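Local atomic coordinates of extracellular ligand-binding receptor (Rhodopseudomonas palustris, PDB entry 3UKJ), a protein that probably serves as the solute-binding component of a transport system, capturing p-coumaric acid and related lignin-derived aromatic acids, and is seen here with 3-(4-hydroxyphenyl)pyruvate bound. Residues I97-L102 with V113-P118; D229-A234 with G356-V361; K136-I141 with M162-V167. One frame throughout, in Å; residues are numbered along the deposited sequence. Where two conformers were deposited one is given.

Contact 1 (I97-L102 with V113-P118); sequences IALAPL and VVMPQP. With ENO (3-(4-hydroxy-phenyl)pyruvic acid), chain B.
A98 and V114 run side by side as the last residues of two parallel strands, joined by two straight backbone bonds: A98 N donates to V113 O at 2.7 Å, and M115 N returns to A98 O at 3.0 Å. I97 and V113 put their side chains on one face of the sheet, pointing the same way, with I97 CG1 against V113 CG2. Selenomethionine M115 is bent at both chi2 (-60°) and chi3 (93°), which folds its SE and CE back beside I97, and both sit near I97 CG2. The tight spot is M115 CG against that same methyl, I97 CG2, at 3.4 Å. M115 CG is touched by L99 as well, through CD2 at 3.9 Å. On the face of A98 and V114, L102 takes the cramped chi1 of 79°, with CG between its backbone N and carbonyl carbon, and from there CD2 meets V114 CG2 at 3.5 Å.

The two strands, with helix 106-109 between them, form a beta-alpha-beta unit at the edge of the first sheet of a periplasmic binding protein fold, and the ligand lies just past their C-terminal ends, where the chains have turned into loops. There P101 and P116 cross at about a right angle, P101 CD lying 3.6 Å from P116 CG. P116 CG also packs on L99 O and on the carbonyl carbon of A100. The same prolines line the pocket: P116 CB comes within 3.2 Å of ENO O3, the phenol oxygen, while P101 CD is 3.4 Å from ENO O4, the keto oxygen, with A100 CB close by. H286 packs on M115 and P116 and hydrogen-bonds to the ligand through NE2.

Contact 2 (D229-A234 with G356-V361); sequences DFIRIA and GKYVIV
I231 sets its terminal methyl squarely on the ring of Y358: CD1 lies 3.6 Å from the ring centroid and only 9° off the ring normal, a CH-pi contact over the middle of one face. The isoleucine chain is extended at chi2 (177°), which carries CD1 out from the helix to the ring, while CG1 follows behind, 3.8 Å from Y358 CZ. The isoleucine and the tyrosine lie alongside each other, head to tail. The other branch, CG2, turns to the backbone and rests 3.4 Å from G356 O. One residue earlier on the helix, F230 CB touches the phenol oxygen, Y358 OH, at 3.5 Å; the F230 and Y358 side chains cross at about a right angle, and the oxygen approaches the F230 ring obliquely.

A second shell holds these groups in place. Y358 OH is hydrogen-bonded to S227 O, just ahead of the segment 229-234, so the tyrosine is tied to the approach to the helix whose side chain covers its face. G356, with its positive phi, is held through its backbone N by E239 OE2. V353 of strand 349-354 packs against both I231 and Y358, and M243 of strand 242-245 touches both F230 and Y358. On the outer side of the helix, R232 NH2 makes a salt bridge of 2.9 Å to D229 OD1, using the anti lone pair; D229 OD2 goes to S227 OG.

With neither a hydrogen bond nor a salt bridge between the two segments, the joint of helix and edge strand rests on apolar and CH-pi contact, and the bond from Y358 OH to S227 O fixes where the ring stands against I231.

Contact 3 (K136-I141 with M162-V167); sequences KTVGYI and MGLKIV
V138 and I166 lie on one face of a parallel strand pair, I166 CD1 against V138 CB at 4.1 Å. With chi1 at -45° and chi2 at -52°, I166 folds its CD1 back toward V138. L164 CB adds to the layer against V138 CG2; V138 and L164 are both buried, and V138 is the residue most covered by the partner segment. Three backbone bonds, each 2.9 Å, stitch the strands: K165 N to K136 O, V138 N to K165 O, and V167 N to V138 O.

The other face, that of T137 and K165, is nearer to solvent. T137 CG2 meets V167 CG1 at 3.8 Å, their side chains crossing at a slant, and both residues are partly exposed; T137 OG1 turns to D192 N. K165 stretches its fully extended chain away from the partner strand into solvent. K136, just before the strand, is also exposed.

This is a beta-alpha-beta unit with helix 146-161 as the connection, the helix ending in a Schellman motif at G163. That helix covers I166 through F152 and L155, M130 of helix 119-132 packs on V138 and L164, and strand 193-197 flanks strand 137-143 on the side away from strand 165-172.

In the fold
Only contact 1 reaches the ligand: L99, A100, P101 and P116 line the pocket, and S199, R174, T79, H286 and Q282 hydrogen-bond to the ligand. It belongs to the first sheet of the protein. Contacts 2 and 3 both reach the second sheet, at its two margins: strand 165-172 is one outermost strand and strand 357-360 the other, and their centres lie 24 Å apart. The side chain of F230 is still about 12 Å from the ligand. Contact 1 has its centre 23 Å from that of contact 2 and 26 Å from that of contact 3. None of the three touch; nearest atoms stay about 10 to 12 Å apart.

Contact 1 (I97-L102 with V113-P118)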
ATOM      1  N   ILE A  97       4.341  -8.165   8.754  1.00 10.04           N
ATOM      2  CA  ILE A  97       4.106  -7.868   7.326  1.00  9.91           C
ATOM      3  C   ILE A  97       3.222  -6.639   7.280  1.00 10.03           C
ATOM      4  O   ILE A  97       2.059  -6.655   7.780  1.00 10.11           O
ATOM      5  CB  ILE A  97       3.430  -9.068   6.589  1.00  9.90           C
ATOM      6  CG1 ILE A  97       4.375 -10.273   6.619  1.00 10.16           C
ATOM      7  CG2 ILE A  97       3.145  -8.682   5.152  1.00 10.48           C
ATOM      8  CD1 ILE A  97       3.797 -11.602   6.141  1.00 12.00           C
ATOM      9  N   ALA A  98       3.836  -5.525   6.868  1.00 10.44           N
ATOM     10  CA  ALA A  98       3.152  -4.250   6.789  1.00 10.68           C
ATOM     11  C   ALA A  98       2.221  -4.180   5.561  1.00 10.00           C
ATOM     12  O   ALA A  98       2.622  -4.538   4.456  1.00 12.11           O
ATOM     13  CB  ALA A  98       4.178  -3.109   6.740  1.00 11.04           C
ATOM     14  N   LEU A  99       1.011  -3.628   5.747  1.00 11.00           N
ATOM     15  CA  LEU A  99       0.086  -3.491   4.624  1.00 11.51           C
ATOM     16  C   LEU A  99      -0.027  -2.050   4.099  1.00 11.11           C
ATOM     17  O   LEU A  99      -0.854  -1.759   3.197  1.00 12.37           O
ATOM     18  CB  LEU A  99      -1.289  -4.093   4.962  1.00 11.54           C
ATOM     19  CG  LEU A  99      -1.319  -5.557   5.452  1.00 11.12           C
ATOM     20  CD1 LEU A  99      -2.758  -5.956   5.731  1.00 11.50           C
ATOM     21  CD2 LEU A  99      -0.629  -6.469   4.377  1.00 13.25           C
ATOM     22  N   ALA A 100       0.776  -1.145   4.667  1.00 11.91           N
ATOM     23  CA  ALA A 100       0.881   0.262   4.196  1.00 11.82           C
ATOM     24  C   ALA A 100       2.373   0.608   4.100  1.00 12.82           C
ATOM     25  O   ALA A 100       3.183   0.057   4.864  1.00 13.52           O
ATOM     26  CB  ALA A 100       0.171   1.238   5.208  1.00 12.30           C
ATOM     27  N   PRO A 101       2.745   1.519   3.183  1.00 13.08           N
ATOM     28  CA  PRO A 101       4.147   1.899   3.122  1.00 13.93           C
ATOM     29  C   PRO A 101       4.536   2.647   4.409  1.00 14.68           C
ATOM     30  O   PRO A 101       3.666   3.126   5.181  1.00 15.48           O
ATOM     31  CB  PRO A 101       4.221   2.875   1.934  1.00 14.63           C
ATOM     32  CG  PRO A 101       2.852   3.079   1.449  1.00 15.42           C
ATOM     33  CD  PRO A 101       1.926   2.138   2.125  1.00 13.77           C
ATOM     34  N   LEU A 102       5.788   2.505   4.776  1.00 15.11           N
ATOM     35  CA  LEU A 102       6.293   3.285   5.908  1.00 16.76           C
ATOM     36  C   LEU A 102       7.793   3.553   5.774  1.00 16.94           C
ATOM     37  O   LEU A 102       8.500   2.853   5.021  1.00 16.55           O
ATOM     38  CB  LEU A 102       5.980   2.577   7.253  1.00 16.68           C
ATOM     39  CG  LEU A 102       6.910   1.413   7.627  1.00 18.16           C
ATOM     40  CD1 LEU A 102       6.681   1.005   9.075  1.00 18.67           C
ATOM     41  CD2 LEU A 102       6.671   0.230   6.654  1.00 18.40           C
ATOM     42  N   VAL A 113       8.632  -6.456   7.047  1.00 11.47           N
ATOM     43  CA  VAL A 113       8.657  -6.376   5.566  1.00 10.96           C
ATOM     44  C   VAL A 113       7.363  -5.745   5.125  1.00 10.83           C
ATOM     45  O   VAL A 113       6.413  -5.559   5.932  1.00 11.36           O
ATOM     46  CB  VAL A 113       8.808  -7.765   4.870  1.00 11.35           C
ATOM     47  CG1 VAL A 113      10.176  -8.406   5.166  1.00 12.32           C
ATOM     48  CG2 VAL A 113       7.655  -8.721   5.265  1.00 11.28           C
ATOM     49  N   VAL A 114       7.397  -5.224   3.900  1.00 11.23           N
ATOM     50  CA  VAL A 114       6.337  -4.331   3.428  1.00 11.32           C
ATOM     51  C   VAL A 114       5.712  -4.828   2.114  1.00 11.26           C
ATOM     52  O   VAL A 114       6.419  -5.126   1.139  1.00 11.98           O
ATOM     53  CB  VAL A 114       6.860  -2.868   3.293  1.00 11.44           C
ATOM     54  CG1 VAL A 114       5.735  -1.888   2.977  1.00 12.93           C
ATOM     55  CG2 VAL A 114       7.598  -2.442   4.550  1.00 12.50           C
HETATM   56  N   MSE A 115       4.389  -4.960   2.125  1.00 10.56           N
HETATM   57  CA  MSE A 115       3.668  -5.415   0.915  1.00 11.06           C
HETATM   58  C   MSE A 115       3.488  -4.291  -0.124  1.00 11.30           C
HETATM   59  O   MSE A 115       3.829  -4.478  -1.288  1.00 11.28           O
HETATM   60  CB  MSE A 115       2.299  -6.082   1.262  1.00 11.41           C
HETATM   61  CG  MSE A 115       2.347  -7.438   2.074  1.00 12.03           C
HETATM   62 SE   MSE A 115       3.349  -8.776   1.057  0.75 14.62          SE
HETATM   63  CE  MSE A 115       5.025  -8.505   1.782  1.00 13.38           C
ATOM     64  N   PRO A 116       3.006  -3.107   0.292  1.00 11.36           N
ATOM     65  CA  PRO A 116       2.858  -2.084  -0.766  1.00 11.95           C
ATOM     66  C   PRO A 116       4.171  -1.671  -1.382  1.00 12.16           C
ATOM     67  O   PRO A 116       5.208  -1.672  -0.714  1.00 12.13           O
ATOM     68  CB  PRO A 116       2.262  -0.884  -0.038  1.00 13.10           C
ATOM     69  CG  PRO A 116       1.902  -1.323   1.252  1.00 13.12           C
ATOM     70  CD  PRO A 116       2.304  -2.711   1.527  1.00 10.61           C
ATOM     71  N   GLN A 117       4.067  -1.120  -2.594  1.00 11.52           N
ATOM     72  CA  GLN A 117       5.259  -0.700  -3.334  1.00 10.02           C
ATOM     73  C   GLN A 117       5.887   0.514  -2.628  1.00 10.19           C
ATOM     74  O   GLN A 117       5.151   1.314  -2.014  1.00 10.17           O
ATOM     75  CB  GLN A 117       4.853  -0.276  -4.738  1.00 10.42           C
ATOM     76  CG  GLN A 117       4.402  -1.461  -5.635  1.00 10.83           C
ATOM     77  CD  GLN A 117       2.956  -1.895  -5.428  1.00 10.69           C
ATOM     78  OE1 GLN A 117       2.177  -1.253  -4.705  1.00 12.37           O
ATOM     79  NE2 GLN A 117       2.600  -3.051  -6.040  1.00 13.36           N
ATOM     80  N   PRO A 118       7.240   0.580  -2.616  1.00 10.50           N
ATOM     81  CA  PRO A 118       7.888   1.715  -1.952  1.00 10.24           C
ATOM     82  C   PRO A 118       7.636   2.984  -2.739  1.00 11.59           C
ATOM     83  O   PRO A 118       7.450   2.940  -3.971  1.00 11.51           O
ATOM     84  CB  PRO A 118       9.385   1.340  -1.978  1.00 10.92           C
ATOM     85  CG  PRO A 118       9.533   0.456  -3.150  1.00 11.99           C
ATOM     86  CD  PRO A 118       8.198  -0.212  -3.405  1.00 11.68           C
TER
HETATM   87  O4  ENO B 401      -0.165   4.337   3.587  1.00 18.93           O
HETATM   88  C9  ENO B 401      -1.743   2.039   1.455  1.00 15.54           C
HETATM   89  C8  ENO B 401      -1.291   1.035   0.579  1.00 14.56           C
HETATM   90  C7  ENO B 401      -0.624   1.439  -0.577  1.00 16.04           C
HETATM   91  C6  ENO B 401      -0.396   2.787  -0.883  1.00 14.44           C
HETATM   92  C5  ENO B 401      -0.752   3.766   0.027  1.00 15.56           C
HETATM   93  C4  ENO B 401      -1.479   3.398   1.164  1.00 16.18           C
HETATM   94  O3  ENO B 401      -0.256   0.499  -1.487  1.00 21.48           O
HETATM   95  C3  ENO B 401      -2.029   4.507   2.038  1.00 17.74           C
HETATM   96  C2  ENO B 401      -1.148   4.980   3.180  1.00 17.88           C
HETATM   97  C1  ENO B 401      -1.643   6.099   4.001  1.00 16.49           C
HETATM   98  O2  ENO B 401      -0.981   6.383   4.987  1.00 14.95           O
HETATM   99  O1  ENO B 401      -2.666   6.764   3.692  1.00 14.91           O

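Contact 2 (D229-A234 with G356-V361)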
ATOM      1  N   ASP A 229     -13.276   3.414  -5.201  1.00 24.00           N
ATOM      2  CA  ASP A 229     -13.780   4.528  -4.368  1.00 24.05           C
ATOM      3  C   ASP A 229     -13.397   5.875  -4.972  1.00 23.67           C
ATOM      4  O   ASP A 229     -14.197   6.801  -4.973  1.00 24.61           O
ATOM      5  CB  ASP A 229     -13.287   4.450  -2.914  1.00 24.43           C
ATOM      6  CG  ASP A 229     -13.634   3.132  -2.243  1.00 26.00           C
ATOM      7  OD1 ASP A 229     -14.686   3.068  -1.550  1.00 29.01           O
ATOM      8  OD2 ASP A 229     -12.809   2.182  -2.357  1.00 27.06           O
ATOM      9  N   PHE A 230     -12.194   5.947  -5.546  1.00 22.94           N
ATOM     10  CA  PHE A 230     -11.709   7.186  -6.143  1.00 21.47           C
ATOM     11  C   PHE A 230     -12.615   7.658  -7.292  1.00 22.40           C
ATOM     12  O   PHE A 230     -12.999   8.840  -7.333  1.00 23.13           O
ATOM     13  CB  PHE A 230     -10.257   7.026  -6.629  1.00 20.91           C
ATOM     14  CG  PHE A 230      -9.667   8.300  -7.169  1.00 18.95           C
ATOM     15  CD1 PHE A 230      -9.171   9.274  -6.299  1.00 17.41           C
ATOM     16  CD2 PHE A 230      -9.654   8.542  -8.542  1.00 17.33           C
ATOM     17  CE1 PHE A 230      -8.675  10.469  -6.792  1.00 19.09           C
ATOM     18  CE2 PHE A 230      -9.101   9.712  -9.056  1.00 19.07           C
ATOM     19  CZ  PHE A 230      -8.574  10.670  -8.176  1.00 18.60           C
ATOM     20  N   ILE A 231     -12.984   6.744  -8.194  1.00 22.92           N
ATOM     21  CA  ILE A 231     -13.835   7.087  -9.349  1.00 23.44           C
ATOM     22  C   ILE A 231     -15.280   7.400  -8.925  1.00 24.50           C
ATOM     23  O   ILE A 231     -15.906   8.328  -9.470  1.00 24.82           O
ATOM     24  CB  ILE A 231     -13.812   5.971 -10.434  1.00 23.12           C
ATOM     25  CG1 ILE A 231     -12.393   5.822 -11.028  1.00 21.41           C
ATOM     26  CG2 ILE A 231     -14.808   6.266 -11.570  1.00 22.15           C
ATOM     27  CD1 ILE A 231     -12.262   4.702 -12.049  1.00 22.66           C
ATOM     28  N   ARG A 232     -15.768   6.664  -7.920  0.50 24.49           N
ATOM     29  CA  ARG A 232     -17.091   6.882  -7.318  0.50 24.62           C
ATOM     30  C   ARG A 232     -17.240   8.304  -6.793  0.50 24.77           C
ATOM     31  O   ARG A 232     -18.259   8.970  -7.049  0.50 24.66           O
ATOM     32  CB  ARG A 232     -17.328   5.886  -6.167  0.50 24.64           C
ATOM     33  CG  ARG A 232     -18.617   6.131  -5.329  0.50 24.14           C
ATOM     34  CD  ARG A 232     -18.840   5.045  -4.248  0.50 22.87           C
ATOM     35  NE  ARG A 232     -17.717   4.880  -3.314  0.50 21.93           N
ATOM     36  CZ  ARG A 232     -17.629   5.473  -2.124  0.50 22.52           C
ATOM     37  NH1 ARG A 232     -18.525   6.384  -1.766  0.50 22.37           N
ATOM     38  NH2 ARG A 232     -16.604   5.210  -1.317  0.50 21.36           N
ATOM     39  N   ILE A 233     -16.249   8.732  -6.015  1.00 25.09           N
ATOM     40  CA  ILE A 233     -16.260  10.027  -5.312  1.00 24.83           C
ATOM     41  C   ILE A 233     -15.851  11.227  -6.187  1.00 24.07           C
ATOM     42  O   ILE A 233     -16.546  12.260  -6.177  1.00 24.96           O
ATOM     43  CB  ILE A 233     -15.445   9.956  -4.002  1.00 25.04           C
ATOM     44  CG1 ILE A 233     -15.981   8.831  -3.112  1.00 26.20           C
ATOM     45  CG2 ILE A 233     -15.428  11.297  -3.243  1.00 25.00           C
ATOM     46  CD1 ILE A 233     -14.991   8.293  -2.114  1.00 29.39           C
ATOM     47  N   ALA A 234     -14.740  11.096  -6.917  1.00 23.04           N
ATOM     48  CA  ALA A 234     -14.303  12.154  -7.821  1.00 22.09           C
ATOM     49  C   ALA A 234     -15.244  12.395  -9.027  1.00 21.76           C
ATOM     50  O   ALA A 234     -15.269  13.505  -9.573  1.00 21.86           O
ATOM     51  CB  ALA A 234     -12.861  11.896  -8.297  1.00 20.54           C
ATOM     52  N   GLY A 356     -15.018   6.960 -16.702  1.00 26.42           N
ATOM     53  CA  GLY A 356     -15.379   6.308 -15.432  1.00 25.52           C
ATOM     54  C   GLY A 356     -14.764   4.933 -15.178  1.00 24.71           C
ATOM     55  O   GLY A 356     -15.200   4.229 -14.259  1.00 24.16           O
ATOM     56  N   LYS A 357     -13.718   4.592 -15.938  1.00 23.65           N
ATOM     57  CA  LYS A 357     -13.055   3.279 -15.853  1.00 22.68           C
ATOM     58  C   LYS A 357     -11.546   3.468 -15.823  1.00 21.52           C
ATOM     59  O   LYS A 357     -10.989   4.327 -16.528  1.00 20.58           O
ATOM     60  CB  LYS A 357     -13.374   2.415 -17.083  1.00 23.16           C
ATOM     61  CG  LYS A 357     -14.854   2.261 -17.485  1.00 26.49           C
ATOM     62  CD  LYS A 357     -14.924   1.636 -18.896  1.00 31.69           C
ATOM     63  CE  LYS A 357     -16.360   1.471 -19.431  1.00 34.40           C
ATOM     64  NZ  LYS A 357     -17.096   0.546 -18.560  1.00 36.35           N
ATOM     65  N   TYR A 358     -10.879   2.626 -15.047  1.00 20.22           N
ATOM     66  CA  TYR A 358      -9.421   2.594 -15.061  1.00 18.95           C
ATOM     67  C   TYR A 358      -8.926   1.949 -16.341  1.00 19.38           C
ATOM     68  O   TYR A 358      -9.421   0.884 -16.750  1.00 19.43           O
ATOM     69  CB  TYR A 358      -8.879   1.856 -13.839  1.00 18.84           C
ATOM     70  CG  TYR A 358      -9.038   2.613 -12.544  1.00 17.13           C
ATOM     71  CD1 TYR A 358      -8.340   3.792 -12.328  1.00 16.57           C
ATOM     72  CD2 TYR A 358      -9.745   2.067 -11.478  1.00 16.60           C
ATOM     73  CE1 TYR A 358      -8.404   4.468 -11.118  1.00 15.92           C
ATOM     74  CE2 TYR A 358      -9.788   2.711 -10.239  1.00 15.54           C
ATOM     75  CZ  TYR A 358      -9.163   3.957 -10.093  1.00 15.71           C
ATOM     76  OH  TYR A 358      -9.154   4.632  -8.903  1.00 15.86           O
ATOM     77  N   VAL A 359      -7.914   2.578 -16.935  1.00 19.34           N
ATOM     78  CA  VAL A 359      -7.278   2.100 -18.146  1.00 20.17           C
ATOM     79  C   VAL A 359      -5.777   2.244 -17.989  1.00 20.13           C
ATOM     80  O   VAL A 359      -5.270   3.325 -17.617  1.00 19.06           O
ATOM     81  CB  VAL A 359      -7.755   2.867 -19.437  1.00 20.97           C
ATOM     82  CG1 VAL A 359      -7.117   2.241 -20.684  1.00 22.35           C
ATOM     83  CG2 VAL A 359      -9.278   2.867 -19.571  1.00 21.80           C
ATOM     84  N   ILE A 360      -5.053   1.246 -18.479  1.00 20.92           N
ATOM     85  CA  ILE A 360      -3.602   1.287 -18.422  1.00 22.68           C
ATOM     86  C   ILE A 360      -3.007   2.277 -19.441  1.00 23.38           C
ATOM     87  O   ILE A 360      -3.556   2.441 -20.548  1.00 23.69           O
ATOM     88  CB  ILE A 360      -3.017  -0.152 -18.564  1.00 23.71           C
ATOM     89  CG1 ILE A 360      -1.599  -0.240 -18.001  1.00 25.27           C
ATOM     90  CG2 ILE A 360      -3.149  -0.684 -19.985  1.00 24.77           C
ATOM     91  CD1 ILE A 360      -1.192  -1.648 -17.691  1.00 24.62           C
ATOM     92  N   VAL A 361      -2.053   3.096 -18.990  1.00 24.22           N
ATOM     93  CA  VAL A 361      -1.253   3.951 -19.874  1.00 26.24           C
ATOM     94  C   VAL A 361       0.055   3.202 -20.188  1.00 27.85           C
ATOM     95  O   VAL A 361       0.918   3.006 -19.305  1.00 28.26           O
ATOM     96  CB  VAL A 361      -0.891   5.321 -19.196  1.00 25.39           C
ATOM     97  CG1 VAL A 361      -0.226   6.271 -20.185  1.00 25.23           C
ATOM     98  CG2 VAL A 361      -2.127   5.962 -18.576  1.00 26.22           C
TER

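Contact 3 (K136-I141 with M162-V167)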
ATOM      1  N   LYS A 136       6.938  21.136 -16.460  0.50 19.64           N
ATOM      2  CA  LYS A 136       8.144  21.786 -15.932  0.50 19.59           C
ATOM      3  C   LYS A 136       8.027  22.122 -14.438  0.50 19.07           C
ATOM      4  O   LYS A 136       9.035  22.140 -13.734  0.50 19.38           O
ATOM      5  CB  LYS A 136       8.476  23.056 -16.725  0.50 19.66           C
ATOM      6  CG  LYS A 136       8.955  22.795 -18.153  0.50 20.54           C
ATOM      7  CD  LYS A 136       9.279  24.102 -18.868  0.50 20.56           C
ATOM      8  CE  LYS A 136       8.070  24.611 -19.657  0.50 21.85           C
ATOM      9  NZ  LYS A 136       8.382  25.831 -20.448  0.50 22.59           N
ATOM     10  N   THR A 137       6.843  22.567 -14.019  1.00 18.36           N
ATOM     11  CA  THR A 137       6.588  22.984 -12.638  1.00 17.57           C
ATOM     12  C   THR A 137       5.536  22.071 -11.989  1.00 16.78           C
ATOM     13  O   THR A 137       4.592  21.618 -12.651  1.00 15.66           O
ATOM     14  CB  THR A 137       6.058  24.424 -12.572  1.00 17.55           C
ATOM     15  OG1 THR A 137       4.966  24.551 -13.489  1.00 17.24           O
ATOM     16  CG2 THR A 137       7.146  25.449 -12.931  1.00 16.88           C
ATOM     17  N   VAL A 138       5.743  21.754 -10.707  1.00 16.05           N
ATOM     18  CA  VAL A 138       4.913  20.782  -9.992  1.00 15.53           C
ATOM     19  C   VAL A 138       4.578  21.313  -8.614  1.00 14.84           C
ATOM     20  O   VAL A 138       5.446  21.907  -7.949  1.00 15.14           O
ATOM     21  CB  VAL A 138       5.634  19.442  -9.774  1.00 15.07           C
ATOM     22  CG1 VAL A 138       4.616  18.367  -9.316  1.00 15.09           C
ATOM     23  CG2 VAL A 138       6.313  18.988 -11.046  1.00 17.49           C
ATOM     24  N   GLY A 139       3.289  21.267  -8.282  1.00 14.19           N
ATOM     25  CA  GLY A 139       2.810  21.535  -6.904  1.00 14.10           C
ATOM     26  C   GLY A 139       2.469  20.245  -6.172  1.00 13.96           C
ATOM     27  O   GLY A 139       2.211  19.217  -6.808  1.00 14.88           O
ATOM     28  N   TYR A 140       2.388  20.305  -4.842  1.00 13.52           N
ATOM     29  CA  TYR A 140       2.097  19.111  -4.047  1.00 12.81           C
ATOM     30  C   TYR A 140       1.029  19.438  -3.014  1.00 13.23           C
ATOM     31  O   TYR A 140       1.079  20.501  -2.413  1.00 14.04           O
ATOM     32  CB  TYR A 140       3.366  18.657  -3.335  1.00 12.22           C
ATOM     33  CG  TYR A 140       3.175  17.453  -2.433  1.00 11.10           C
ATOM     34  CD1 TYR A 140       3.028  16.184  -2.979  1.00 11.47           C
ATOM     35  CD2 TYR A 140       3.007  17.597  -1.051  1.00 11.07           C
ATOM     36  CE1 TYR A 140       2.871  15.062  -2.164  1.00 12.69           C
ATOM     37  CE2 TYR A 140       2.878  16.477  -0.221  1.00 10.99           C
ATOM     38  CZ  TYR A 140       2.722  15.213  -0.792  1.00 11.26           C
ATOM     39  OH  TYR A 140       2.609  14.070  -0.018  1.00 12.32           O
ATOM     40  N   ILE A 141       0.051  18.544  -2.865  1.00 13.28           N
ATOM     41  CA  ILE A 141      -0.853  18.573  -1.719  1.00 13.82           C
ATOM     42  C   ILE A 141      -0.899  17.187  -1.126  1.00 14.14           C
ATOM     43  O   ILE A 141      -1.180  16.221  -1.842  1.00 14.27           O
ATOM     44  CB  ILE A 141      -2.266  19.130  -2.052  1.00 13.54           C
ATOM     45  CG1 ILE A 141      -3.133  19.168  -0.791  1.00 13.16           C
ATOM     46  CG2 ILE A 141      -2.959  18.328  -3.169  1.00 14.89           C
ATOM     47  CD1 ILE A 141      -4.486  19.912  -0.941  1.00 14.36           C
HETATM   48  N   MSE A 162      15.563  15.303 -12.097  1.00 19.65           N
HETATM   49  CA  MSE A 162      15.075  15.089 -13.465  1.00 20.66           C
HETATM   50  C   MSE A 162      14.743  16.441 -14.126  1.00 20.46           C
HETATM   51  O   MSE A 162      14.314  16.499 -15.286  1.00 20.60           O
HETATM   52  CB  MSE A 162      13.835  14.178 -13.411  1.00 20.99           C
HETATM   53  CG  MSE A 162      14.166  12.765 -12.883  1.00 22.06           C
HETATM   54 SE   MSE A 162      12.548  11.726 -12.428  0.75 25.68          SE
HETATM   55  CE  MSE A 162      11.712  12.117 -14.069  1.00 22.86           C
ATOM     56  N   GLY A 163      15.020  17.528 -13.401  1.00 20.66           N
ATOM     57  CA  GLY A 163      14.840  18.875 -13.917  1.00 20.44           C
ATOM     58  C   GLY A 163      13.460  19.472 -13.787  1.00 20.82           C
ATOM     59  O   GLY A 163      13.241  20.582 -14.292  1.00 22.36           O
ATOM     60  N   LEU A 164      12.624  18.874 -12.930  1.00 19.94           N
ATOM     61  CA  LEU A 164      11.313  19.454 -12.577  1.00 19.32           C
ATOM     62  C   LEU A 164      11.550  20.514 -11.509  1.00 19.91           C
ATOM     63  O   LEU A 164      12.464  20.380 -10.699  1.00 20.03           O
ATOM     64  CB  LEU A 164      10.347  18.363 -12.059  1.00 19.30           C
ATOM     65  CG  LEU A 164      10.007  17.240 -13.057  1.00 18.70           C
ATOM     66  CD1 LEU A 164       9.281  16.079 -12.441  1.00 18.36           C
ATOM     67  CD2 LEU A 164       9.243  17.794 -14.246  1.00 20.37           C
ATOM     68  N   LYS A 165      10.615  21.456 -11.381  1.00 18.10           N
ATOM     69  CA  LYS A 165      10.762  22.527 -10.422  1.00 19.03           C
ATOM     70  C   LYS A 165       9.547  22.479  -9.525  1.00 18.60           C
ATOM     71  O   LYS A 165       8.412  22.467  -9.998  1.00 18.96           O
ATOM     72  CB  LYS A 165      10.805  23.881 -11.145  1.00 19.84           C
ATOM     73  CG  LYS A 165      10.947  25.086 -10.221  1.00 23.75           C
ATOM     74  CD  LYS A 165      11.011  26.404 -11.002  1.00 28.53           C
ATOM     75  CE  LYS A 165      11.046  27.602 -10.037  1.00 31.80           C
ATOM     76  NZ  LYS A 165      10.478  28.852 -10.636  1.00 35.54           N
ATOM     77  N   ILE A 166       9.796  22.335  -8.234  1.00 19.19           N
ATOM     78  CA  ILE A 166       8.705  22.294  -7.254  1.00 18.58           C
ATOM     79  C   ILE A 166       8.387  23.716  -6.834  1.00 19.20           C
ATOM     80  O   ILE A 166       9.231  24.364  -6.216  1.00 19.52           O
ATOM     81  CB  ILE A 166       9.101  21.443  -6.012  1.00 19.16           C
ATOM     82  CG1 ILE A 166       9.784  20.124  -6.427  1.00 20.31           C
ATOM     83  CG2 ILE A 166       7.933  21.287  -5.058  1.00 19.67           C
ATOM     84  CD1 ILE A 166       9.040  19.272  -7.458  1.00 21.11           C
ATOM     85  N   VAL A 167       7.105  24.093  -6.952  1.00 18.05           N
ATOM     86  CA  VAL A 167       6.663  25.503  -6.819  1.00 18.33           C
ATOM     87  C   VAL A 167       5.626  25.765  -5.726  1.00 18.55           C
ATOM     88  O   VAL A 167       5.245  26.915  -5.481  1.00 18.75           O
ATOM     89  CB  VAL A 167       6.181  26.114  -8.172  1.00 18.27           C
ATOM     90  CG1 VAL A 167       7.320  26.032  -9.221  1.00 17.93           C
ATOM     91  CG2 VAL A 167       4.903  25.390  -8.680  1.00 17.43           C
TER